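Local coordinates for putidaredoxin reductase (Pseudomonas putida, PDB 1Q1R), which probably passes electrons from NADH through its bound FAD to the iron-sulfur protein putidaredoxin, which supplies the cytochrome P450cam monooxygenase, at residues V175-V184 / G205-V214; V188-F196 / L356-Y365. One frame throughout, in Å; residues are numbered along the deposited sequence.

Contact 1. Residues V175-V184 / G205-V214; sequences VTLLDTAARV and GVDIRTGTQV
T176 and D207 sit side by side on one face of the sheet, their side chains pointing the same way, and L178 and R209 repeat the arrangement further along. With T176 OG1 at chi1 -59°, T176 CG2 is left anti to the backbone N and lies 3.4 Å from D207 O, while OG1 on the other branch reaches D207 OD2 through a water. R209 grips D207 OD2 side-on, NE at 2.8 Å and NH2 at 3.0 Å, with that oxygen close to the guanidinium plane. The aliphatic part of R209 is packed as well, with its CB 3.7 Å from L178 CD2. The L178 and V214 side chains cross at about a right angle, L178 CD1 3.7 Å from V214 CG2. On the face of L177 and I208, L177 CB packs on I208 CG1; V206 CG1 also touches L177 CB, and the V184 side chain, from the loop, crosses that of I208 at about a right angle, V184 CG1 4.1 Å from I208 CG2.

The strands themselves run nearly parallel, 16° between their axes, joined by hydrogen bonds from D207 N to V175 O, L177 N to D207 O, R209 N to L177 O and D179 N to R209 O. Past the strands the chains stay joined: T212 N bonds to D179 O, and G211 N to A181 O at 2.8 Å. D179 OD1 accepts the A181 N-H at 2.6 Å, an Asx turn, and D179 OD2 has a weak bond from G157 N.

The chemistry is thus two-sided: the cross-strand side-chain contacts of L177 and I208 are apolar, whereas the D207-R209 pair probably balances charge on the partly exposed edge strand of this Rossmann-type sheet.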
ATOM      1  N   VAL A 175      23.900   1.552   5.559  1.00 23.86           N
ATOM      2  CA  VAL A 175      22.650   0.802   5.574  1.00 23.94           C
ATOM      3  C   VAL A 175      22.742  -0.713   5.401  1.00 23.73           C
ATOM      4  O   VAL A 175      23.428  -1.207   4.505  1.00 24.00           O
ATOM      5  CB  VAL A 175      21.696   1.344   4.476  1.00 23.50           C
ATOM      6  CG1 VAL A 175      20.321   0.734   4.629  1.00 23.58           C
ATOM      7  CG2 VAL A 175      21.636   2.867   4.542  1.00 23.63           C
ATOM      8  N   THR A 176      22.030  -1.432   6.267  1.00 23.16           N
ATOM      9  CA  THR A 176      21.956  -2.889   6.231  1.00 23.93           C
ATOM     10  C   THR A 176      20.469  -3.259   6.221  1.00 24.27           C
ATOM     11  O   THR A 176      19.690  -2.750   7.031  1.00 24.61           O
ATOM     12  CB  THR A 176      22.606  -3.543   7.487  1.00 24.36           C
ATOM     13  OG1 THR A 176      23.984  -3.164   7.578  1.00 23.00           O
ATOM     14  CG2 THR A 176      22.516  -5.064   7.398  1.00 25.39           C
ATOM     15  N   LEU A 177      20.063  -4.130   5.303  1.00 24.47           N
ATOM     16  CA  LEU A 177      18.663  -4.536   5.245  1.00 24.76           C
ATOM     17  C   LEU A 177      18.560  -6.034   5.456  1.00 25.79           C
ATOM     18  O   LEU A 177      19.288  -6.812   4.842  1.00 26.44           O
ATOM     19  CB  LEU A 177      18.036  -4.137   3.907  1.00 25.62           C
ATOM     20  CG  LEU A 177      16.532  -4.396   3.782  1.00 25.36           C
ATOM     21  CD1 LEU A 177      15.906  -3.405   2.810  1.00 25.87           C
ATOM     22  CD2 LEU A 177      16.298  -5.827   3.327  1.00 27.95           C
ATOM     23  N   LEU A 178      17.639  -6.433   6.323  1.00 26.28           N
ATOM     24  CA  LEU A 178      17.462  -7.839   6.650  1.00 27.76           C
ATOM     25  C   LEU A 178      16.104  -8.385   6.247  1.00 28.44           C
ATOM     26  O   LEU A 178      15.071  -7.742   6.455  1.00 27.93           O
ATOM     27  CB  LEU A 178      17.634  -8.038   8.157  1.00 27.24           C
ATOM     28  CG  LEU A 178      18.819  -7.329   8.814  1.00 26.32           C
ATOM     29  CD1 LEU A 178      18.743  -7.522  10.322  1.00 28.42           C
ATOM     30  CD2 LEU A 178      20.121  -7.877   8.259  1.00 26.67           C
ATOM     31  N   ASP A 179      16.112  -9.585   5.678  1.00 29.33           N
ATOM     32  CA  ASP A 179      14.873 -10.242   5.292  1.00 30.96           C
ATOM     33  C   ASP A 179      15.003 -11.729   5.590  1.00 30.67           C
ATOM     34  O   ASP A 179      16.042 -12.335   5.337  1.00 29.84           O
ATOM     35  CB  ASP A 179      14.569 -10.037   3.808  1.00 32.07           C
ATOM     36  CG  ASP A 179      13.127 -10.372   3.462  1.00 34.36           C
ATOM     37  OD1 ASP A 179      12.694 -11.519   3.703  1.00 35.38           O
ATOM     38  OD2 ASP A 179      12.415  -9.484   2.952  1.00 37.30           O
ATOM     39  N   THR A 180      13.940 -12.303   6.135  1.00 31.89           N
ATOM     40  CA  THR A 180      13.921 -13.716   6.477  1.00 34.11           C
ATOM     41  C   THR A 180      13.828 -14.584   5.227  1.00 34.77           C
ATOM     42  O   THR A 180      14.337 -15.703   5.202  1.00 35.14           O
ATOM     43  CB  THR A 180      12.734 -14.027   7.398  1.00 34.84           C
ATOM     44  OG1 THR A 180      11.531 -13.506   6.815  1.00 36.45           O
ATOM     45  CG2 THR A 180      12.940 -13.385   8.767  1.00 36.24           C
ATOM     46  N   ALA A 181      13.183 -14.062   4.188  1.00 35.24           N
ATOM     47  CA  ALA A 181      13.026 -14.792   2.933  1.00 34.69           C
ATOM     48  C   ALA A 181      14.365 -14.967   2.224  1.00 34.47           C
ATOM     49  O   ALA A 181      15.313 -14.221   2.474  1.00 33.84           O
ATOM     50  CB  ALA A 181      12.049 -14.058   2.026  1.00 35.67           C
ATOM     51  N   ALA A 182      14.430 -15.953   1.331  1.00 33.97           N
ATOM     52  CA  ALA A 182      15.649 -16.247   0.581  1.00 33.81           C
ATOM     53  C   ALA A 182      16.033 -15.137  -0.393  1.00 34.18           C
ATOM     54  O   ALA A 182      17.196 -15.011  -0.781  1.00 33.00           O
ATOM     55  CB  ALA A 182      15.484 -17.561  -0.168  1.00 34.81           C
ATOM     56  N   ARG A 183      15.050 -14.338  -0.791  1.00 34.44           N
ATOM     57  CA  ARG A 183      15.283 -13.230  -1.711  1.00 35.43           C
ATOM     58  C   ARG A 183      14.235 -12.158  -1.443  1.00 35.30           C
ATOM     59  O   ARG A 183      13.105 -12.471  -1.072  1.00 36.33           O
ATOM     60  CB  ARG A 183      15.201 -13.715  -3.165  1.00 36.15           C
ATOM     61  CG  ARG A 183      13.893 -14.403  -3.539  1.00 37.59           C
ATOM     62  CD  ARG A 183      14.000 -15.068  -4.916  1.00 38.61           C
ATOM     63  NE  ARG A 183      12.767 -15.752  -5.306  1.00 39.32           N
ATOM     64  CZ  ARG A 183      11.666 -15.138  -5.736  1.00 39.88           C
ATOM     65  NH1 ARG A 183      11.632 -13.815  -5.839  1.00 39.25           N
ATOM     66  NH2 ARG A 183      10.593 -15.850  -6.059  1.00 38.67           N
ATOM     67  N   VAL A 184      14.606 -10.895  -1.614  1.00 35.49           N
ATOM     68  CA  VAL A 184      13.662  -9.812  -1.363  1.00 35.69           C
ATOM     69  C   VAL A 184      12.475  -9.890  -2.315  1.00 36.36           C
ATOM     70  O   VAL A 184      12.615 -10.322  -3.461  1.00 37.15           O
ATOM     71  CB  VAL A 184      14.330  -8.422  -1.518  1.00 35.70           C
ATOM     72  CG1 VAL A 184      15.482  -8.285  -0.531  1.00 35.37           C
ATOM     73  CG2 VAL A 184      14.821  -8.231  -2.938  1.00 34.13           C
ATOM     74  N   GLY A 205      25.343   0.521  -2.195  1.00 30.16           N
ATOM     75  CA  GLY A 205      25.998   0.537  -0.897  1.00 30.19           C
ATOM     76  C   GLY A 205      25.240  -0.196   0.196  1.00 30.27           C
ATOM     77  O   GLY A 205      25.763  -0.405   1.288  1.00 29.81           O
ATOM     78  N   VAL A 206      24.006  -0.589  -0.087  1.00 29.87           N
ATOM     79  CA  VAL A 206      23.210  -1.307   0.895  1.00 29.44           C
ATOM     80  C   VAL A 206      23.716  -2.731   1.080  1.00 30.76           C
ATOM     81  O   VAL A 206      24.002  -3.429   0.107  1.00 30.86           O
ATOM     82  CB  VAL A 206      21.732  -1.397   0.475  1.00 28.80           C
ATOM     83  CG1 VAL A 206      20.944  -2.213   1.503  1.00 28.34           C
ATOM     84  CG2 VAL A 206      21.151  -0.015   0.331  1.00 28.17           C
ATOM     85  N   ASP A 207      23.839  -3.156   2.333  1.00 30.75           N
ATOM     86  CA  ASP A 207      24.262  -4.518   2.620  1.00 31.43           C
ATOM     87  C   ASP A 207      22.996  -5.309   2.914  1.00 30.82           C
ATOM     88  O   ASP A 207      22.461  -5.258   4.022  1.00 30.47           O
ATOM     89  CB  ASP A 207      25.204  -4.564   3.824  1.00 32.77           C
ATOM     90  CG  ASP A 207      25.492  -5.984   4.282  1.00 34.18           C
ATOM     91  OD1 ASP A 207      25.380  -6.919   3.461  1.00 34.83           O
ATOM     92  OD2 ASP A 207      25.840  -6.167   5.463  1.00 35.89           O
ATOM     93  N   ILE A 208      22.510  -6.026   1.904  1.00 30.82           N
ATOM     94  CA  ILE A 208      21.295  -6.825   2.027  1.00 30.56           C
ATOM     95  C   ILE A 208      21.605  -8.236   2.515  1.00 31.20           C
ATOM     96  O   ILE A 208      22.422  -8.942   1.922  1.00 30.99           O
ATOM     97  CB  ILE A 208      20.562  -6.918   0.670  1.00 30.92           C
ATOM     98  CG1 ILE A 208      20.066  -5.530   0.260  1.00 31.60           C
ATOM     99  CG2 ILE A 208      19.405  -7.908   0.758  1.00 29.74           C
ATOM    100  CD1 ILE A 208      19.398  -5.484  -1.090  1.00 33.34           C
ATOM    101  N   ARG A 209      20.946  -8.638   3.596  1.00 31.32           N
ATOM    102  CA  ARG A 209      21.142  -9.968   4.159  1.00 32.12           C
ATOM    103  C   ARG A 209      19.837 -10.743   4.148  1.00 31.68           C
ATOM    104  O   ARG A 209      18.956 -10.520   4.978  1.00 30.88           O
ATOM    105  CB  ARG A 209      21.685  -9.864   5.588  1.00 32.88           C
ATOM    106  CG  ARG A 209      22.922  -8.992   5.668  1.00 34.80           C
ATOM    107  CD  ARG A 209      23.765  -9.268   6.893  1.00 37.16           C
ATOM    108  NE  ARG A 209      25.020  -8.525   6.812  1.00 40.14           N
ATOM    109  CZ  ARG A 209      26.113  -8.815   7.510  1.00 41.23           C
ATOM    110  NH1 ARG A 209      26.113  -9.843   8.350  1.00 41.88           N
ATOM    111  NH2 ARG A 209      27.208  -8.079   7.364  1.00 40.74           N
ATOM    112  N   THR A 210      19.715 -11.652   3.189  1.00 32.22           N
ATOM    113  CA  THR A 210      18.519 -12.468   3.060  1.00 32.90           C
ATOM    114  C   THR A 210      18.652 -13.724   3.911  1.00 33.43           C
ATOM    115  O   THR A 210      19.741 -14.060   4.364  1.00 32.99           O
ATOM    116  CB  THR A 210      18.285 -12.866   1.594  1.00 33.19           C
ATOM    117  OG1 THR A 210      19.475 -13.462   1.067  1.00 33.27           O
ATOM    118  CG2 THR A 210      17.927 -11.641   0.762  1.00 33.73           C
ATOM    119  N   GLY A 211      17.539 -14.416   4.129  1.00 33.87           N
ATOM    120  CA  GLY A 211      17.580 -15.614   4.942  1.00 35.66           C
ATOM    121  C   GLY A 211      18.137 -15.294   6.318  1.00 36.48           C
ATOM    122  O   GLY A 211      18.779 -16.133   6.956  1.00 36.47           O
ATOM    123  N   THR A 212      17.894 -14.069   6.774  1.00 36.39           N
ATOM    124  CA  THR A 212      18.377 -13.632   8.078  1.00 36.46           C
ATOM    125  C   THR A 212      17.214 -13.380   9.022  1.00 36.26           C
ATOM    126  O   THR A 212      16.217 -12.767   8.645  1.00 36.32           O
ATOM    127  CB  THR A 212      19.210 -12.340   7.965  1.00 36.63           C
ATOM    128  OG1 THR A 212      20.368 -12.586   7.157  1.00 37.18           O
ATOM    129  CG2 THR A 212      19.647 -11.871   9.342  1.00 36.35           C
ATOM    130  N   GLN A 213      17.350 -13.860  10.254  1.00 35.51           N
ATOM    131  CA  GLN A 213      16.314 -13.700  11.261  1.00 35.79           C
ATOM    132  C   GLN A 213      16.858 -12.933  12.471  1.00 34.87           C
ATOM    133  O   GLN A 213      17.930 -13.256  12.992  1.00 33.77           O
ATOM    134  CB  GLN A 213      15.806 -15.077  11.696  1.00 37.47           C
ATOM    135  CG  GLN A 213      14.668 -15.042  12.698  1.00 40.79           C
ATOM    136  CD  GLN A 213      14.264 -16.431  13.162  1.00 43.74           C
ATOM    137  OE1 GLN A 213      15.059 -17.154  13.776  1.00 45.63           O
ATOM    138  NE2 GLN A 213      13.025 -16.814  12.871  1.00 44.98           N
ATOM    139  N   VAL A 214      16.124 -11.907  12.894  1.00 32.76           N
ATOM    140  CA  VAL A 214      16.517 -11.123  14.058  1.00 31.25           C
ATOM    141  C   VAL A 214      16.095 -11.817  15.349  1.00 29.95           C
ATOM    142  O   VAL A 214      14.920 -12.164  15.487  1.00 29.82           O
ATOM    143  CB  VAL A 214      15.931  -9.700  14.004  1.00 31.42           C
ATOM    144  CG1 VAL A 214      16.253  -8.942  15.282  1.00 20.00           C
ATOM    145  CG2 VAL A 214      16.455  -8.956  12.786  1.00 30.75           C
TER
HETATM  146  O   HOH W   1      25.969   1.071   3.523  1.00 29.71           O
HETATM  147  O   HOH W   2      26.264  -4.565   7.536  1.00 35.55           O

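Contact 2. Residues V188-F196 / L356-Y365; sequences VTAPPVSAF and LAQPDFSVFY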
ATOM      1  N   VAL A 188       6.114 -11.733  -4.385  1.00 43.93           N
ATOM      2  CA  VAL A 188       5.476 -11.049  -5.507  1.00 42.87           C
ATOM      3  C   VAL A 188       6.276 -10.947  -6.803  1.00 42.01           C
ATOM      4  O   VAL A 188       5.743 -10.513  -7.824  1.00 42.38           O
ATOM      5  CB  VAL A 188       5.042  -9.629  -5.093  1.00 42.93           C
ATOM      6  CG1 VAL A 188       4.129  -9.706  -3.880  1.00 42.91           C
ATOM      7  CG2 VAL A 188       6.261  -8.781  -4.784  1.00 43.17           C
ATOM      8  N   THR A 189       7.540 -11.350  -6.779  1.00 40.35           N
ATOM      9  CA  THR A 189       8.351 -11.274  -7.985  1.00 39.32           C
ATOM     10  C   THR A 189       9.085 -12.567  -8.281  1.00 39.33           C
ATOM     11  O   THR A 189       9.181 -13.453  -7.434  1.00 38.41           O
ATOM     12  CB  THR A 189       9.403 -10.156  -7.892  1.00 39.31           C
ATOM     13  OG1 THR A 189      10.402 -10.518  -6.930  1.00 38.23           O
ATOM     14  CG2 THR A 189       8.753  -8.848  -7.474  1.00 39.23           C
ATOM     15  N   ALA A 190       9.604 -12.665  -9.499  1.00 39.67           N
ATOM     16  CA  ALA A 190      10.356 -13.837  -9.915  1.00 40.00           C
ATOM     17  C   ALA A 190      11.794 -13.614  -9.478  1.00 39.58           C
ATOM     18  O   ALA A 190      12.236 -12.473  -9.337  1.00 39.22           O
ATOM     19  CB  ALA A 190      10.280 -14.004 -11.432  1.00 40.52           C
ATOM     20  N   PRO A 191      12.544 -14.702  -9.254  1.00 39.53           N
ATOM     21  CA  PRO A 191      13.944 -14.639  -8.826  1.00 39.61           C
ATOM     22  C   PRO A 191      14.807 -13.610  -9.554  1.00 39.54           C
ATOM     23  O   PRO A 191      15.482 -12.801  -8.919  1.00 40.12           O
ATOM     24  CB  PRO A 191      14.423 -16.071  -9.035  1.00 39.82           C
ATOM     25  CG  PRO A 191      13.204 -16.862  -8.681  1.00 39.45           C
ATOM     26  CD  PRO A 191      12.108 -16.104  -9.401  1.00 39.86           C
ATOM     27  N   PRO A 192      14.797 -13.621 -10.898  1.00 39.54           N
ATOM     28  CA  PRO A 192      15.618 -12.646 -11.625  1.00 38.93           C
ATOM     29  C   PRO A 192      15.249 -11.193 -11.327  1.00 37.71           C
ATOM     30  O   PRO A 192      16.060 -10.289 -11.517  1.00 37.83           O
ATOM     31  CB  PRO A 192      15.395 -13.031 -13.089  1.00 39.70           C
ATOM     32  CG  PRO A 192      14.021 -13.627 -13.077  1.00 40.19           C
ATOM     33  CD  PRO A 192      14.039 -14.471 -11.832  1.00 40.03           C
ATOM     34  N   VAL A 193      14.024 -10.975 -10.860  1.00 36.69           N
ATOM     35  CA  VAL A 193      13.576  -9.631 -10.521  1.00 35.13           C
ATOM     36  C   VAL A 193      14.129  -9.276  -9.136  1.00 34.53           C
ATOM     37  O   VAL A 193      14.526  -8.139  -8.891  1.00 33.69           O
ATOM     38  CB  VAL A 193      12.033  -9.543 -10.518  1.00 34.98           C
ATOM     39  CG1 VAL A 193      11.581  -8.191  -9.994  1.00 34.19           C
ATOM     40  CG2 VAL A 193      11.507  -9.755 -11.931  1.00 35.74           C
ATOM     41  N   SER A 194      14.153 -10.258  -8.238  1.00 34.08           N
ATOM     42  CA  SER A 194      14.691 -10.051  -6.895  1.00 34.36           C
ATOM     43  C   SER A 194      16.174  -9.762  -7.064  1.00 33.70           C
ATOM     44  O   SER A 194      16.737  -8.889  -6.406  1.00 33.96           O
ATOM     45  CB  SER A 194      14.520 -11.309  -6.039  1.00 34.57           C
ATOM     46  OG  SER A 194      13.154 -11.573  -5.777  1.00 36.44           O
ATOM     47  N   ALA A 195      16.798 -10.509  -7.967  1.00 32.74           N
ATOM     48  CA  ALA A 195      18.215 -10.350  -8.251  1.00 31.47           C
ATOM     49  C   ALA A 195      18.495  -8.921  -8.692  1.00 30.44           C
ATOM     50  O   ALA A 195      19.491  -8.321  -8.289  1.00 29.74           O
ATOM     51  CB  ALA A 195      18.641 -11.330  -9.340  1.00 32.27           C
ATOM     52  N   PHE A 196      17.617  -8.377  -9.532  1.00 29.47           N
ATOM     53  CA  PHE A 196      17.787  -7.008 -10.007  1.00 27.67           C
ATOM     54  C   PHE A 196      17.817  -6.037  -8.820  1.00 27.53           C
ATOM     55  O   PHE A 196      18.738  -5.226  -8.696  1.00 26.40           O
ATOM     56  CB  PHE A 196      16.648  -6.629 -10.953  1.00 27.59           C
ATOM     57  CG  PHE A 196      16.528  -5.152 -11.186  1.00 27.15           C
ATOM     58  CD1 PHE A 196      17.456  -4.479 -11.979  1.00 27.33           C
ATOM     59  CD2 PHE A 196      15.510  -4.425 -10.578  1.00 26.54           C
ATOM     60  CE1 PHE A 196      17.370  -3.094 -12.160  1.00 26.95           C
ATOM     61  CE2 PHE A 196      15.413  -3.049 -10.749  1.00 25.50           C
ATOM     62  CZ  PHE A 196      16.345  -2.380 -11.542  1.00 27.13           C
ATOM     63  N   LEU A 356      18.085  -7.242 -18.019  1.00 32.79           N
ATOM     64  CA  LEU A 356      18.012  -7.092 -16.569  1.00 34.73           C
ATOM     65  C   LEU A 356      19.291  -6.457 -16.022  1.00 35.77           C
ATOM     66  O   LEU A 356      19.405  -6.211 -14.821  1.00 35.02           O
ATOM     67  CB  LEU A 356      17.804  -8.457 -15.902  1.00 34.39           C
ATOM     68  CG  LEU A 356      16.485  -9.187 -16.158  1.00 34.70           C
ATOM     69  CD1 LEU A 356      16.568 -10.602 -15.604  1.00 33.85           C
ATOM     70  CD2 LEU A 356      15.338  -8.422 -15.519  1.00 33.49           C
ATOM     71  N   ALA A 357      20.247  -6.195 -16.909  1.00 36.90           N
ATOM     72  CA  ALA A 357      21.514  -5.585 -16.513  1.00 39.23           C
ATOM     73  C   ALA A 357      21.410  -4.068 -16.578  1.00 40.67           C
ATOM     74  O   ALA A 357      22.403  -3.358 -16.412  1.00 40.58           O
ATOM     75  CB  ALA A 357      22.640  -6.069 -17.424  1.00 38.65           C
ATOM     76  N   GLN A 358      20.200  -3.577 -16.821  1.00 41.80           N
ATOM     77  CA  GLN A 358      19.962  -2.142 -16.915  1.00 43.14           C
ATOM     78  C   GLN A 358      18.546  -1.840 -16.427  1.00 42.40           C
ATOM     79  O   GLN A 358      17.634  -2.636 -16.633  1.00 42.60           O
ATOM     80  CB  GLN A 358      20.129  -1.696 -18.369  1.00 45.68           C
ATOM     81  CG  GLN A 358      20.052  -0.197 -18.593  1.00 50.39           C
ATOM     82  CD  GLN A 358      20.187   0.174 -20.063  1.00 53.16           C
ATOM     83  OE1 GLN A 358      20.147   1.353 -20.425  1.00 55.06           O
ATOM     84  NE2 GLN A 358      20.347  -0.835 -20.917  1.00 54.35           N
ATOM     85  N   PRO A 359      18.349  -0.697 -15.749  1.00 41.84           N
ATOM     86  CA  PRO A 359      17.005  -0.360 -15.263  1.00 40.23           C
ATOM     87  C   PRO A 359      16.168   0.128 -16.437  1.00 38.13           C
ATOM     88  O   PRO A 359      15.861   1.314 -16.550  1.00 36.72           O
ATOM     89  CB  PRO A 359      17.265   0.753 -14.245  1.00 41.20           C
ATOM     90  CG  PRO A 359      18.695   0.538 -13.835  1.00 42.79           C
ATOM     91  CD  PRO A 359      19.352   0.195 -15.149  1.00 42.39           C
ATOM     92  N   ASP A 360      15.817  -0.801 -17.318  1.00 36.16           N
ATOM     93  CA  ASP A 360      15.034  -0.488 -18.501  1.00 34.95           C
ATOM     94  C   ASP A 360      14.525  -1.784 -19.109  1.00 33.16           C
ATOM     95  O   ASP A 360      15.110  -2.317 -20.051  1.00 33.46           O
ATOM     96  CB  ASP A 360      15.907   0.272 -19.504  1.00 36.12           C
ATOM     97  CG  ASP A 360      15.292   0.336 -20.880  1.00 37.38           C
ATOM     98  OD1 ASP A 360      14.069   0.564 -20.984  1.00 37.07           O
ATOM     99  OD2 ASP A 360      16.043   0.166 -21.865  1.00 40.15           O
ATOM    100  N   PHE A 361      13.428  -2.291 -18.561  1.00 30.49           N
ATOM    101  CA  PHE A 361      12.861  -3.538 -19.043  1.00 28.41           C
ATOM    102  C   PHE A 361      11.469  -3.755 -18.486  1.00 27.74           C
ATOM    103  O   PHE A 361      11.004  -3.008 -17.623  1.00 26.70           O
ATOM    104  CB  PHE A 361      13.762  -4.708 -18.630  1.00 28.21           C
ATOM    105  CG  PHE A 361      13.962  -4.824 -17.137  1.00 28.67           C
ATOM    106  CD1 PHE A 361      12.973  -5.372 -16.326  1.00 28.36           C
ATOM    107  CD2 PHE A 361      15.135  -4.373 -16.544  1.00 28.05           C
ATOM    108  CE1 PHE A 361      13.150  -5.469 -14.947  1.00 29.48           C
ATOM    109  CE2 PHE A 361      15.324  -4.464 -15.167  1.00 28.44           C
ATOM    110  CZ  PHE A 361      14.330  -5.013 -14.366  1.00 28.75           C
ATOM    111  N   SER A 362      10.809  -4.785 -18.998  1.00 26.70           N
ATOM    112  CA  SER A 362       9.479  -5.162 -18.551  1.00 26.58           C
ATOM    113  C   SER A 362       9.512  -6.667 -18.332  1.00 26.71           C
ATOM    114  O   SER A 362      10.141  -7.398 -19.100  1.00 26.84           O
ATOM    115  CB  SER A 362       8.430  -4.810 -19.602  1.00 25.85           C
ATOM    116  OG  SER A 362       8.365  -3.409 -19.802  1.00 27.66           O
ATOM    117  N   VAL A 363       8.848  -7.127 -17.280  1.00 25.36           N
ATOM    118  CA  VAL A 363       8.813  -8.548 -16.978  1.00 26.08           C
ATOM    119  C   VAL A 363       7.367  -9.010 -17.007  1.00 25.79           C
ATOM    120  O   VAL A 363       6.525  -8.523 -16.238  1.00 24.72           O
ATOM    121  CB  VAL A 363       9.423  -8.844 -15.583  1.00 26.22           C
ATOM    122  CG1 VAL A 363       9.478 -10.347 -15.340  1.00 26.73           C
ATOM    123  CG2 VAL A 363      10.823  -8.251 -15.492  1.00 26.54           C
ATOM    124  N   PHE A 364       7.077  -9.941 -17.910  1.00 25.00           N
ATOM    125  CA  PHE A 364       5.724 -10.463 -18.046  1.00 25.77           C
ATOM    126  C   PHE A 364       5.557 -11.760 -17.269  1.00 26.34           C
ATOM    127  O   PHE A 364       6.337 -12.693 -17.431  1.00 26.86           O
ATOM    128  CB  PHE A 364       5.389 -10.699 -19.528  1.00 25.48           C
ATOM    129  CG  PHE A 364       5.410  -9.447 -20.365  1.00 25.43           C
ATOM    130  CD1 PHE A 364       6.613  -8.920 -20.828  1.00 25.22           C
ATOM    131  CD2 PHE A 364       4.225  -8.774 -20.660  1.00 25.20           C
ATOM    132  CE1 PHE A 364       6.637  -7.740 -21.569  1.00 25.07           C
ATOM    133  CE2 PHE A 364       4.240  -7.593 -21.399  1.00 24.67           C
ATOM    134  CZ  PHE A 364       5.446  -7.074 -21.852  1.00 24.89           C
ATOM    135  N   TYR A 365       4.540 -11.810 -16.416  1.00 27.63           N
ATOM    136  CA  TYR A 365       4.258 -13.004 -15.626  1.00 29.71           C
ATOM    137  C   TYR A 365       3.107 -13.748 -16.289  1.00 30.68           C
ATOM    138  O   TYR A 365       2.006 -13.210 -16.419  1.00 30.17           O
ATOM    139  CB  TYR A 365       3.874 -12.625 -14.193  1.00 30.13           C
ATOM    140  CG  TYR A 365       5.002 -11.986 -13.414  1.00 30.90           C
ATOM    141  CD1 TYR A 365       5.430 -10.690 -13.702  1.00 31.35           C
ATOM    142  CD2 TYR A 365       5.659 -12.689 -12.408  1.00 31.34           C
ATOM    143  CE1 TYR A 365       6.488 -10.110 -13.009  1.00 31.92           C
ATOM    144  CE2 TYR A 365       6.718 -12.119 -11.706  1.00 32.22           C
ATOM    145  CZ  TYR A 365       7.128 -10.833 -12.011  1.00 32.56           C
ATOM    146  OH  TYR A 365       8.180 -10.275 -11.322  1.00 33.97           O
TER
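The start of helix 191-196 lies over strand 360-365 with its axis 10.7 Å away and the two directions 150° apart, so the contact is made almost wholly by side chains. F196 and F361 form its centre. Their rings make a T-shaped pair, centroids 5.1 Å apart and planes at 89°, in which F361 presents its edge and F361 CZ stands over the centre of the F196 ring. F196 reaches the strand because its CG is anti to the backbone N (chi1 164°), and its own edge faces L356 O, with F196 CE1 against P359 CG at 4.2 Å. L356 works on two sides: CD2 lies over one face of the F361 ring, and L356 CD1 packs on P192 CB at 3.7 Å. Cutting F196 back to an alanine is likely to leave the F361 edge without the ring face it meets and to open a gap beside P359.

Nearer the helix start, V193 CG2 bridges two strand residues, touching V363 CG2 at 3.9 Å and Y365 OH at 3.4 Å. Y365 comes in from the strand with its ring edge toward A190, the N-cap residue. A190 N gives a weak hydrogen bond to Y365 OH (3.3 Å), and A190 CB rests 4.0 Å from Y365 CE2. The hydroxyl also has a weak bond with D375, and Y347 meets the Y365 ring edge-to-face, so strand 370-377 and the loop carrying Y347 both help place it.

This is helix-on-sheet packing at a domain interface: the N-terminal turns of helix 191-204, from the Rossmann-type, probably NADH-binding, domain, are set against the antiparallel sheet of the C-terminal domain, as fits the glutathione reductase fold.

How the contacts relate
Helix 191-204 ties the contacts together: contact 1 pairs the strands before and after it in the chain, in a beta-alpha-beta unit, and contact 2 sets its first turns on the C-terminal sheet. Contact 1 is partly buried, at the edge of its parallel sheet, and rests on backbone hydrogen bonds with a salt bridge toward the outside. Contact 2 is the more buried, links parts distant in sequence, and relies on aromatic and aliphatic packing with one weak hydrogen bond. They meet at S194, whose OG probably bonds to V184 O and R183 NH1, while the R183 side chain also packs against P191.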